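Local coordinates for protein leucyl aminopeptidase (Trypanosoma brucei brucei, PDB 5NTD) that probably removes N-terminal residues such as leucine from peptides at a two-manganese active site, occupied in this structure by the inhibitor bestatin, at residues G[117-120]-G[121-124]; G[153-156]-G[157-161]; G[382-385]-G[386-390]. All coordinates share one frame; numbering follows the deposited sequence.

Contact 1 (G[117-120]-G[121-124]); sequences PARP and DVVT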
ATOM      1  N   PRO G 117      -7.095  -6.308 -41.753  1.00 28.01           N
ATOM      2  CA  PRO G 117      -6.856  -5.204 -42.713  1.00 28.27           C
ATOM      3  C   PRO G 117      -8.038  -4.271 -42.891  1.00 27.24           C
ATOM      4  O   PRO G 117      -7.862  -3.095 -43.162  1.00 25.80           O
ATOM      5  CB  PRO G 117      -6.587  -5.938 -44.022  1.00 29.60           C
ATOM      6  CG  PRO G 117      -6.045  -7.259 -43.621  1.00 29.80           C
ATOM      7  CD  PRO G 117      -6.692  -7.599 -42.302  1.00 29.01           C
ATOM      8  N   ALA G 118      -9.226  -4.815 -42.697  1.00 27.11           N
ATOM      9  CA  ALA G 118     -10.449  -4.000 -42.814  1.00 29.18           C
ATOM     10  C   ALA G 118     -10.706  -3.045 -41.612  1.00 27.91           C
ATOM     11  O   ALA G 118     -11.646  -2.274 -41.624  1.00 27.04           O
ATOM     12  CB  ALA G 118     -11.663  -4.899 -42.991  1.00 30.61           C
ATOM     13  N   ARG G 119      -9.884  -3.175 -40.582  1.00 27.63           N
ATOM     14  CA  ARG G 119      -9.965  -2.329 -39.372  1.00 26.53           C
ATOM     15  C   ARG G 119     -11.389  -2.192 -38.849  1.00 27.01           C
ATOM     16  O   ARG G 119     -11.903  -1.091 -38.696  1.00 26.29           O
ATOM     17  CB  ARG G 119      -9.352  -0.975 -39.645  1.00 26.17           C
ATOM     18  CG  ARG G 119      -7.849  -1.037 -39.931  1.00 25.95           C
ATOM     19  CD  ARG G 119      -7.028  -1.496 -38.723  1.00 26.09           C
ATOM     20  NE  ARG G 119      -7.308  -0.699 -37.533  1.00 26.19           N
ATOM     21  CZ  ARG G 119      -6.717   0.453 -37.226  1.00 27.42           C
ATOM     22  NH1 ARG G 119      -7.104   1.118 -36.151  1.00 29.20           N
ATOM     23  NH2 ARG G 119      -5.784   0.993 -37.995  1.00 28.41           N
ATOM     24  N   PRO G 120     -12.054  -3.340 -38.591  1.00 26.85           N
ATOM     25  CA  PRO G 120     -13.380  -3.310 -38.039  1.00 26.97           C
ATOM     26  C   PRO G 120     -13.463  -2.622 -36.664  1.00 27.71           C
ATOM     27  O   PRO G 120     -14.543  -2.184 -36.264  1.00 30.67           O
ATOM     28  CB  PRO G 120     -13.730  -4.795 -37.904  1.00 26.72           C
ATOM     29  CG  PRO G 120     -12.413  -5.473 -37.811  1.00 26.34           C
ATOM     30  CD  PRO G 120     -11.550  -4.709 -38.726  1.00 26.11           C
ATOM     31  N   ASP G 121     -12.343  -2.548 -35.961  1.00 27.10           N
ATOM     32  CA  ASP G 121     -12.276  -1.791 -34.704  1.00 27.33           C
ATOM     33  C   ASP G 121     -12.758  -0.339 -34.913  1.00 27.51           C
ATOM     34  O   ASP G 121     -13.525   0.207 -34.124  1.00 26.69           O
ATOM     35  CB  ASP G 121     -10.874  -1.790 -34.101  1.00 26.65           C
ATOM     36  CG  ASP G 121      -9.836  -1.191 -35.018  1.00 27.87           C
ATOM     37  OD1 ASP G 121      -9.658  -1.701 -36.155  1.00 30.06           O
ATOM     38  OD2 ASP G 121      -9.193  -0.203 -34.639  1.00 26.87           O
ATOM     39  N   VAL G 122     -12.299   0.278 -35.997  1.00 26.96           N
ATOM     40  CA  VAL G 122     -12.690   1.671 -36.302  1.00 26.90           C
ATOM     41  C   VAL G 122     -14.115   1.749 -36.854  1.00 26.44           C
ATOM     42  O   VAL G 122     -14.864   2.649 -36.537  1.00 25.91           O
ATOM     43  CB  VAL G 122     -11.712   2.350 -37.237  1.00 27.12           C
ATOM     44  CG1 VAL G 122     -12.176   3.760 -37.566  1.00 26.71           C
ATOM     45  CG2 VAL G 122     -10.330   2.410 -36.587  1.00 26.78           C
ATOM     46  N   VAL G 123     -14.480   0.763 -37.650  1.00 26.80           N
ATOM     47  CA  VAL G 123     -15.854   0.690 -38.168  1.00 27.28           C
ATOM     48  C   VAL G 123     -16.846   0.768 -37.000  1.00 26.90           C
ATOM     49  O   VAL G 123     -17.774   1.558 -37.011  1.00 26.41           O
ATOM     50  CB  VAL G 123     -16.124  -0.601 -39.005  1.00 27.22           C
ATOM     51  CG1 VAL G 123     -17.592  -0.748 -39.364  1.00 25.75           C
ATOM     52  CG2 VAL G 123     -15.295  -0.573 -40.284  1.00 27.81           C
ATOM     53  N   THR G 124     -16.612  -0.065 -36.003  1.00 26.70           N
ATOM     54  CA  THR G 124     -17.449  -0.075 -34.787  1.00 26.52           C
ATOM     55  C   THR G 124     -17.531   1.326 -34.146  1.00 25.32           C
ATOM     56  O   THR G 124     -18.599   1.837 -33.871  1.00 23.68           O
ATOM     57  CB  THR G 124     -16.942  -1.088 -33.749  1.00 26.14           C
ATOM     58  OG1 THR G 124     -17.081  -2.404 -34.296  1.00 25.36           O
ATOM     59  CG2 THR G 124     -17.746  -0.998 -32.459  1.00 25.28           C
TER

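Contact 2 (G[153-156]-G[157-161]); sequences IAAA and VARCG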
ATOM      1  N   ILE G 153     -17.096  -7.003 -40.691  1.00 33.31           N
ATOM      2  CA  ILE G 153     -18.024  -5.846 -40.647  1.00 33.17           C
ATOM      3  C   ILE G 153     -19.297  -6.215 -39.924  1.00 31.95           C
ATOM      4  O   ILE G 153     -19.812  -5.443 -39.131  1.00 33.75           O
ATOM      5  CB  ILE G 153     -18.312  -5.219 -42.012  1.00 34.89           C
ATOM      6  CG1 ILE G 153     -17.322  -4.081 -42.272  1.00 36.33           C
ATOM      7  CG2 ILE G 153     -19.673  -4.538 -42.011  1.00 36.58           C
ATOM      8  CD1 ILE G 153     -16.119  -4.497 -43.017  1.00 38.20           C
ATOM      9  N   ALA G 154     -19.789  -7.410 -40.170  1.00 30.00           N
ATOM     10  CA  ALA G 154     -21.028  -7.849 -39.498  1.00 29.21           C
ATOM     11  C   ALA G 154     -20.887  -7.834 -37.977  1.00 29.17           C
ATOM     12  O   ALA G 154     -21.744  -7.354 -37.262  1.00 30.16           O
ATOM     13  CB  ALA G 154     -21.423  -9.224 -39.966  1.00 29.21           C
ATOM     14  N   ALA G 155     -19.804  -8.415 -37.508  1.00 29.53           N
ATOM     15  CA  ALA G 155     -19.521  -8.463 -36.071  1.00 30.05           C
ATOM     16  C   ALA G 155     -19.285  -7.031 -35.511  1.00 28.54           C
ATOM     17  O   ALA G 155     -19.716  -6.709 -34.439  1.00 26.85           O
ATOM     18  CB  ALA G 155     -18.322  -9.372 -35.787  1.00 30.83           C
ATOM     19  N   ALA G 156     -18.590  -6.222 -36.295  1.00 28.69           N
ATOM     20  CA  ALA G 156     -18.245  -4.859 -35.910  1.00 27.83           C
ATOM     21  C   ALA G 156     -19.476  -4.016 -35.693  1.00 27.53           C
ATOM     22  O   ALA G 156     -19.559  -3.251 -34.736  1.00 28.11           O
ATOM     23  CB  ALA G 156     -17.362  -4.208 -36.944  1.00 27.62           C
ATOM     24  N   VAL G 157     -20.442  -4.183 -36.577  1.00 27.25           N
ATOM     25  CA  VAL G 157     -21.711  -3.447 -36.472  1.00 27.62           C
ATOM     26  C   VAL G 157     -22.597  -4.031 -35.387  1.00 27.87           C
ATOM     27  O   VAL G 157     -23.252  -3.304 -34.637  1.00 28.82           O
ATOM     28  CB  VAL G 157     -22.463  -3.415 -37.804  1.00 27.95           C
ATOM     29  CG1 VAL G 157     -23.838  -2.791 -37.641  1.00 27.94           C
ATOM     30  CG2 VAL G 157     -21.652  -2.627 -38.816  1.00 28.86           C
ATOM     31  N   ALA G 158     -22.591  -5.348 -35.276  1.00 27.16           N
ATOM     32  CA  ALA G 158     -23.297  -6.025 -34.175  1.00 27.37           C
ATOM     33  C   ALA G 158     -22.879  -5.491 -32.784  1.00 28.41           C
ATOM     34  O   ALA G 158     -23.706  -5.318 -31.886  1.00 30.99           O
ATOM     35  CB  ALA G 158     -23.058  -7.528 -34.219  1.00 27.87           C
ATOM     36  N   ARG G 159     -21.605  -5.201 -32.622  1.00 27.91           N
ATOM     37  CA  ARG G 159     -21.068  -4.784 -31.294  1.00 28.72           C
ATOM     38  C   ARG G 159     -21.109  -3.280 -31.069  1.00 29.23           C
ATOM     39  O   ARG G 159     -20.764  -2.802 -30.009  1.00 30.00           O
ATOM     40  CB  ARG G 159     -19.647  -5.360 -31.039  1.00 28.19           C
ATOM     41  CG  ARG G 159     -18.486  -4.639 -31.709  1.00 27.62           C
ATOM     42  CD  ARG G 159     -17.158  -5.289 -31.349  1.00 27.47           C
ATOM     43  NE  ARG G 159     -16.617  -6.173 -32.384  1.00 28.03           N
ATOM     44  CZ  ARG G 159     -16.617  -7.516 -32.347  1.00 27.71           C
ATOM     45  NH1 ARG G 159     -17.180  -8.188 -31.343  1.00 27.68           N
ATOM     46  NH2 ARG G 159     -16.054  -8.206 -33.321  1.00 26.68           N
ATOM     47  N   CYS G 160     -21.554  -2.539 -32.070  1.00 30.80           N
ATOM     48  CA  CYS G 160     -21.499  -1.075 -32.008  1.00 29.69           C
ATOM     49  C   CYS G 160     -22.754  -0.509 -31.368  1.00 30.08           C
ATOM     50  O   CYS G 160     -23.757  -1.178 -31.206  1.00 31.10           O
ATOM     51  CB  CYS G 160     -21.278  -0.453 -33.392  1.00 29.25           C
ATOM     52  SG  CYS G 160     -22.819  -0.131 -34.291  1.00 31.48           S
ATOM     53  N   GLY G 161     -22.661   0.757 -31.042  1.00 30.79           N
ATOM     54  CA  GLY G 161     -23.796   1.519 -30.566  1.00 32.10           C
ATOM     55  C   GLY G 161     -24.246   1.110 -29.184  1.00 32.73           C
ATOM     56  O   GLY G 161     -23.505   0.489 -28.429  1.00 31.26           O
TER

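Contact 3 (G[382-385]-G[386-390]); sequences VFHA and TNELS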
ATOM      1  N   VAL G 382     -11.489 -29.161 -18.949  1.00 27.26           N
ATOM      2  CA  VAL G 382     -10.717 -29.811 -20.036  1.00 27.38           C
ATOM      3  C   VAL G 382     -10.538 -31.302 -19.797  1.00 28.01           C
ATOM      4  O   VAL G 382     -10.516 -32.085 -20.738  1.00 28.86           O
ATOM      5  CB  VAL G 382      -9.346 -29.166 -20.328  1.00 26.87           C
ATOM      6  CG1 VAL G 382      -9.521 -27.709 -20.699  1.00 26.21           C
ATOM      7  CG2 VAL G 382      -8.384 -29.315 -19.162  1.00 28.43           C
ATOM      8  N   PHE G 383     -10.439 -31.703 -18.537  1.00 28.55           N
ATOM      9  CA  PHE G 383     -10.398 -33.152 -18.229  1.00 29.21           C
ATOM     10  C   PHE G 383     -11.740 -33.799 -18.598  1.00 29.84           C
ATOM     11  O   PHE G 383     -11.770 -34.849 -19.230  1.00 28.45           O
ATOM     12  CB  PHE G 383     -10.097 -33.498 -16.799  1.00 28.55           C
ATOM     13  CG  PHE G 383      -9.862 -34.971 -16.604  1.00 29.20           C
ATOM     14  CD1 PHE G 383      -8.617 -35.541 -16.897  1.00 30.44           C
ATOM     15  CD2 PHE G 383     -10.890 -35.812 -16.188  1.00 29.24           C
ATOM     16  CE1 PHE G 383      -8.391 -36.927 -16.723  1.00 30.31           C
ATOM     17  CE2 PHE G 383     -10.668 -37.175 -16.017  1.00 28.98           C
ATOM     18  CZ  PHE G 383      -9.427 -37.734 -16.292  1.00 28.97           C
ATOM     19  N   HIS G 384     -12.806 -33.133 -18.225  1.00 29.34           N
ATOM     20  CA  HIS G 384     -14.125 -33.606 -18.588  1.00 31.02           C
ATOM     21  C   HIS G 384     -14.256 -33.793 -20.124  1.00 31.19           C
ATOM     22  O   HIS G 384     -14.712 -34.827 -20.616  1.00 30.17           O
ATOM     23  CB  HIS G 384     -15.185 -32.620 -18.141  1.00 32.27           C
ATOM     24  CG  HIS G 384     -16.579 -33.072 -18.442  1.00 34.05           C
ATOM     25  ND1 HIS G 384     -17.221 -34.041 -17.695  1.00 34.91           N
ATOM     26  CD2 HIS G 384     -17.456 -32.691 -19.407  1.00 34.43           C
ATOM     27  CE1 HIS G 384     -18.442 -34.218 -18.176  1.00 35.25           C
ATOM     28  NE2 HIS G 384     -18.605 -33.415 -19.215  1.00 34.73           N
ATOM     29  N   ALA G 385     -13.851 -32.775 -20.859  1.00 29.98           N
ATOM     30  CA  ALA G 385     -13.965 -32.787 -22.328  1.00 30.15           C
ATOM     31  C   ALA G 385     -13.108 -33.883 -22.943  1.00 29.37           C
ATOM     32  O   ALA G 385     -13.524 -34.518 -23.905  1.00 31.37           O
ATOM     33  CB  ALA G 385     -13.589 -31.446 -22.933  1.00 29.19           C
ATOM     34  N   THR G 386     -11.938 -34.086 -22.396  1.00 27.87           N
ATOM     35  CA  THR G 386     -10.965 -35.005 -23.007  1.00 28.61           C
ATOM     36  C   THR G 386     -11.062 -36.444 -22.482  1.00 30.25           C
ATOM     37  O   THR G 386     -10.411 -37.338 -23.009  1.00 31.32           O
ATOM     38  CB  THR G 386      -9.509 -34.533 -22.827  1.00 27.72           C
ATOM     39  OG1 THR G 386      -9.247 -34.307 -21.441  1.00 26.35           O
ATOM     40  CG2 THR G 386      -9.295 -33.277 -23.610  1.00 27.50           C
ATOM     41  N   ASN G 387     -11.854 -36.647 -21.453  1.00 29.35           N
ATOM     42  CA  ASN G 387     -11.953 -37.964 -20.822  1.00 30.49           C
ATOM     43  C   ASN G 387     -13.350 -38.534 -20.652  1.00 32.01           C
ATOM     44  O   ASN G 387     -13.509 -39.741 -20.641  1.00 33.43           O
ATOM     45  CB  ASN G 387     -11.321 -37.955 -19.432  1.00 31.11           C
ATOM     46  CG  ASN G 387     -10.853 -39.346 -18.993  1.00 30.89           C
ATOM     47  OD1 ASN G 387      -9.847 -39.846 -19.472  1.00 28.52           O
ATOM     48  ND2 ASN G 387     -11.589 -39.957 -18.082  1.00 29.93           N
ATOM     49  N   GLU G 388     -14.348 -37.687 -20.503  1.00 32.07           N
ATOM     50  CA  GLU G 388     -15.670 -38.143 -20.064  1.00 31.73           C
ATOM     51  C   GLU G 388     -16.750 -38.111 -21.118  1.00 32.59           C
ATOM     52  O   GLU G 388     -17.908 -38.410 -20.834  1.00 31.76           O
ATOM     53  CB  GLU G 388     -16.145 -37.317 -18.882  1.00 32.08           C
ATOM     54  CG  GLU G 388     -15.190 -37.335 -17.720  1.00 31.89           C
ATOM     55  CD  GLU G 388     -15.099 -38.674 -17.054  1.00 32.63           C
ATOM     56  OE1 GLU G 388     -13.947 -39.086 -16.886  1.00 33.63           O
ATOM     57  OE2 GLU G 388     -16.121 -39.307 -16.656  1.00 33.02           O
ATOM     58  N   LEU G 389     -16.407 -37.700 -22.327  1.00 32.61           N
ATOM     59  CA  LEU G 389     -17.440 -37.580 -23.399  1.00 33.27           C
ATOM     60  C   LEU G 389     -17.497 -38.855 -24.228  1.00 32.07           C
ATOM     61  O   LEU G 389     -16.649 -39.726 -24.119  1.00 31.46           O
ATOM     62  CB  LEU G 389     -17.178 -36.358 -24.310  1.00 32.35           C
ATOM     63  CG  LEU G 389     -17.099 -35.028 -23.586  1.00 31.92           C
ATOM     64  CD1 LEU G 389     -16.904 -33.905 -24.591  1.00 33.43           C
ATOM     65  CD2 LEU G 389     -18.340 -34.761 -22.740  1.00 32.93           C
ATOM     66  N   SER G 390     -18.521 -38.942 -25.051  1.00 34.13           N
ATOM     67  CA  SER G 390     -18.705 -40.133 -25.946  1.00 36.72           C
ATOM     68  C   SER G 390     -17.740 -40.141 -27.134  1.00 37.48           C
ATOM     69  O   SER G 390     -17.662 -41.116 -27.843  1.00 39.85           O
ATOM     70  CB  SER G 390     -20.121 -40.204 -26.487  1.00 36.77           C
ATOM     71  OG  SER G 390     -20.435 -38.968 -27.125  1.00 37.19           O
TER
HETATM   72  O   HOH W   1     -13.963 -37.237 -23.832  1.00 36.15           O

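Contact 1 (G[117-120]-G[121-124])
Arg119 and Asp121 meet edge to edge at the start of helix 120-131 in a side-on, two-pronged salt bridge. Arg119 NE lies 2.9 Å from Asp121 OD1, and Arg119 NH1 is equally near Asp121 OD2 (2.9 Å). Each oxygen offers its syn lone pair, and the guanidinium and carboxylate planes are only 11° apart. The arginine chain bends at chi2 and chi3, which turns NE and NH1 towards the Asp121 carboxylate, while Asp121 directs CG between its backbone N and carbonyl carbon (chi1 59°). The negative charge of Asp121 at the helix N-terminus is probably stabilised by the helix dipole. The tight side is formed by buried Pro120 and Val123: a proline suits a first helical turn, where no backbone N-H is required, and Pro120 O accepts a straight bond from Thr124 N (3.0 Å). The bonds from Val122 N and Val123 N to Arg119 O are weak. The more open side is that of partly exposed Asp121 and Val122, partly covered by the salt bridge and by Tyr448 of a second subunit; here Val122 CG2 lies 3.5 Å from Arg119 NH1. Arg119 NH2 also reaches Lys110 O. Pro120 rests on helix 150-158 and Val123 on strand 99-107.

Contact 2 (G[153-156]-G[157-161])
Arg159 sets CG between its backbone N and carbonyl carbon (chi1 79°) and then bends at chi3 (101°), which lays the chain back along the last turn towards Ala155 and Ala156. Its CG comes to 3.5 Å from Ala156 O, and the guanidinium passes with one face over Ala155 O, offset towards the rim. NH2 meets the methyl carbon CB of Ala155 at 3.5 Å, a close approach that the small alanine permits. Val157 holds CG2 beside its backbone N, where it touches Ile153 O at 3.4 Å and lies 4.2 Å from Ile153 CG2, an apolar touch one helical turn apart. The backbone bonds follow the i to i+4 pattern: Val157 N to Ile153 O at 2.9 Å, Ala158 N to Ala154 O at 2.9 Å and Arg159 N to Ala155 O at 3.0 Å. Helix 150-158 is the crossover helix of a beta-alpha-beta unit between strands 140-145 and 183-188, within the macro-like N-terminal domain. Branched Val157 and Ile153 suit the sheet side, packing on Val186 and Phe188 of strand 183-188, while the alanines let neighbouring helices approach closely, as Ala158 does with Ala203 of helix 196-214. The charged end of Arg159 finds partners in the catalytic-family region of the same chain: NH1 donates to Thr507 O, and NH2 makes a salt bridge with Glu437.

Contact 3 (G[382-385]-G[386-390])
Asn387 stacks on Phe383 one helical turn back, the two side chains lying side by side and pointing the same way. Both hold CG anti to the backbone N (chi1 -171° for Phe383), and the amide lies 25° from the ring plane. Asn387 CB makes a CH-pi contact over one face, 3.8 Å from the Phe383 ring centroid. The amide is fixed at both ends: ND2 donates to Glu388 OE1 (2.8 Å), on its anti side and well out of the carboxylate plane, and OD1 accepts from Ser484. Thr386 turns OG1 between its backbone N and carbonyl carbon (chi1 54°), so that the hydroxyl donates to Val382 O at 2.7 Å; Thr386 N reaches that oxygen from the opposite face, at 3.0 Å. Threonine suits this place because its hydroxyl also accepts from Ser484 N. The His384 side chain crosses those of Glu388 and Leu389 at about a right angle, and Tyr253 hydrogen-bonds its ND1. The direct backbone bonding ends here: a water bridges Ala385 O (2.8 Å) and Leu389 N (2.9 Å). This is the C-terminal end of helix 374-387 of the catalytic domain, packed on strands 268-274 and 283-291, where a water takes over a backbone bond.

How the contacts relate
Contacts 1 and 2 are neighbours in the N-terminal domain, their centres about 10 Å apart. They meet where Thr124 OG1 lies 2.7 Å from Ala156 O, a probable hydrogen bond joining helix 120-131 to helix 150-158, beside the packing of Cys160 CB against Thr124 O. Contact 3 lies in the catalytic domain, on the other side of the chain's centre, with its centre about 38 Å from that of contact 1 and 35 Å from that of contact 2. It lies on helix 374-387, which begins directly after the manganese ligand Glu373 and carries Arg375 of the bicarbonate pocket near its start; contact 3 is at its other end.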